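Local coordinates for 402AA LONG hypothetical molybdopterin biosynthesis MOEA protein (Pyrococcus horikoshii, PDB 1UZ5), which probably catalyses the insertion of molybdate into adenylyl-molybdopterin, giving Mo-molybdopterin and AMP, a Mg(2+)-dependent step of molybdenum cofactor biosynthesis, at residues D47-R53 with M140-I146. Coordinates in Å, arbitrary orientation, origin at the centre of the assembly. Residue numbers count along the deposited sequence, not the author numbering.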
# COMPACT_ATOMS: atom_id res chain seq x y z
N ASP A 47 12.32 16.60 16.08
CA ASP A 47 11.73 17.82 15.55
C ASP A 47 12.46 18.09 14.23
O ASP A 47 13.65 17.83 14.12
CB ASP A 47 11.99 19.02 16.47
CG ASP A 47 11.05 19.08 17.66
OD1 ASP A 47 9.82 19.11 17.45
OD2 ASP A 47 11.56 19.11 18.80
N VAL A 48 11.73 18.64 13.26
CA VAL A 48 12.30 18.99 11.98
C VAL A 48 11.91 20.42 11.65
O VAL A 48 10.72 20.74 11.58
CB VAL A 48 11.75 18.09 10.85
CG1 VAL A 48 12.42 18.46 9.54
CG2 VAL A 48 11.96 16.61 11.18
N PRO A 49 12.90 21.32 11.49
CA PRO A 49 14.33 21.05 11.63
C PRO A 49 14.64 20.74 13.09
O PRO A 49 13.87 21.10 13.97
CB PRO A 49 14.98 22.34 11.13
CG PRO A 49 13.98 23.39 11.54
CD PRO A 49 12.66 22.74 11.16
N PRO A 50 15.77 20.06 13.36
CA PRO A 50 16.13 19.72 14.74
C PRO A 50 16.76 20.87 15.54
O PRO A 50 17.16 20.68 16.68
CB PRO A 50 17.07 18.53 14.56
CG PRO A 50 17.79 18.87 13.28
CD PRO A 50 16.70 19.45 12.39
N PHE A 51 16.82 22.05 14.93
CA PHE A 51 17.38 23.24 15.56
C PHE A 51 16.88 24.45 14.78
O PHE A 51 16.41 24.31 13.65
CB PHE A 51 18.91 23.22 15.52
CG PHE A 51 19.48 23.02 14.14
CD1 PHE A 51 19.77 21.74 13.66
CD2 PHE A 51 19.70 24.11 13.30
CE1 PHE A 51 20.26 21.54 12.37
CE2 PHE A 51 20.20 23.93 12.00
CZ PHE A 51 20.48 22.64 11.53
N ASP A 52 16.97 25.64 15.38
CA ASP A 52 16.54 26.86 14.69
C ASP A 52 17.55 27.10 13.58
O ASP A 52 18.75 27.16 13.83
CB ASP A 52 16.55 28.06 15.64
CG ASP A 52 15.55 27.92 16.77
OD1 ASP A 52 15.70 28.62 17.79
OD2 ASP A 52 14.60 27.12 16.64
N ARG A 53 17.09 27.21 12.34
CA ARG A 53 18.02 27.44 11.26
C ARG A 53 17.72 28.70 10.46
O ARG A 53 16.57 29.10 10.31
CB ARG A 53 18.09 26.20 10.34
CG ARG A 53 16.84 25.86 9.57
CD ARG A 53 16.92 24.44 8.96
NE ARG A 53 18.20 24.14 8.32
CZ ARG A 53 18.43 23.08 7.54
NH1 ARG A 53 17.46 22.20 7.30
NH2 ARG A 53 19.63 22.88 7.01
N MET A 140 13.76 29.48 10.59
CA MET A 140 12.85 28.34 10.51
C MET A 140 13.08 27.71 11.87
O MET A 140 14.11 27.07 12.11
CB MET A 140 13.30 27.38 9.40
CG MET A 140 12.67 26.00 9.44
SD MET A 140 10.91 25.98 9.04
CE MET A 140 10.97 26.27 7.27
N LYS A 141 12.13 27.91 12.79
CA LYS A 141 12.29 27.39 14.13
C LYS A 141 12.21 25.88 14.22
O LYS A 141 11.57 25.22 13.41
CB LYS A 141 11.25 28.04 15.06
CG LYS A 141 11.31 29.57 15.02
CD LYS A 141 10.39 30.21 16.05
CE LYS A 141 10.87 29.96 17.47
NZ LYS A 141 9.94 30.55 18.47
N LYS A 142 12.90 25.34 15.22
CA LYS A 142 12.96 23.91 15.48
C LYS A 142 11.56 23.28 15.52
O LYS A 142 10.70 23.73 16.27
CB LYS A 142 13.67 23.66 16.81
CG LYS A 142 13.73 22.21 17.25
CD LYS A 142 14.41 22.09 18.61
CE LYS A 142 14.52 20.65 19.05
NZ LYS A 142 15.12 20.51 20.41
N GLY A 143 11.34 22.25 14.70
CA GLY A 143 10.05 21.57 14.70
C GLY A 143 8.91 22.18 13.90
O GLY A 143 7.81 21.65 13.91
N ILE A 144 9.17 23.29 13.22
CA ILE A 144 8.12 23.94 12.42
C ILE A 144 7.79 23.19 11.13
O ILE A 144 6.69 23.35 10.57
CB ILE A 144 8.52 25.41 12.10
CG1 ILE A 144 8.19 26.30 13.29
CG2 ILE A 144 7.78 25.91 10.87
CD1 ILE A 144 8.73 25.82 14.62
N ASP A 145 8.72 22.38 10.64
CA ASP A 145 8.51 21.59 9.43
C ASP A 145 7.69 20.38 9.91
O ASP A 145 6.55 20.18 9.49
CB ASP A 145 9.86 21.14 8.86
CG ASP A 145 9.75 20.55 7.46
OD1 ASP A 145 8.65 20.10 7.06
OD2 ASP A 145 10.78 20.52 6.75
N ILE A 146 8.29 19.60 10.80
CA ILE A 146 7.64 18.43 11.37
C ILE A 146 7.89 18.38 12.88
O ILE A 146 9.03 18.30 13.34
CB ILE A 146 8.16 17.12 10.74
CG1 ILE A 146 7.73 17.03 9.27
CG2 ILE A 146 7.63 15.92 11.51
CD1 ILE A 146 8.24 15.80 8.55
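Two antiparallel connections run side by side here in the N-terminal region of this MoeA protein, forming a two-stranded link between the mixed sheet that includes strands 58-61 and 126-129 and the rest of the chain. At the sheet end, Arg53 and Met140 form a hydrogen-bonded pair: Arg53 N to Met140 O is 3.0 Å and Met140 N to Arg53 O 2.8 Å. The other end closes with a classic beta bulge, Asp145 and Ile146 both facing Val48. Val48 O, whose position is less certain, accepts from Asp145 N and Ile146 N, each at 2.8 Å, and Val48 N donates to Ile146 O at 2.7 Å.

Between the two pairings the segments leave regular sheet geometry but stay in close contact. A type II turn from Lys141 to Ile144 puts Gly143 at a positive phi, where a side chain would run into the Lys142 carbonyl and Asp47 OD1. Gly143 N donates to Pro49 O (2.9 Å), while Asp52 OD2 takes Lys142 N (2.8 Å). The cis peptide before Pro49 bends the facing segment, and the Pro49 ring packs on Met140, CG to CG 3.6 Å. The aliphatic Lys142 chain passes Asp47, whose OD1 is bonded to Lys148 N; Arg53 NE reaches Gly104 O. Strand pairing at one end, a beta bulge at the other and a type II turn between are consistent with the paired crossings between domain I and its inserted domain II in MoeA proteins.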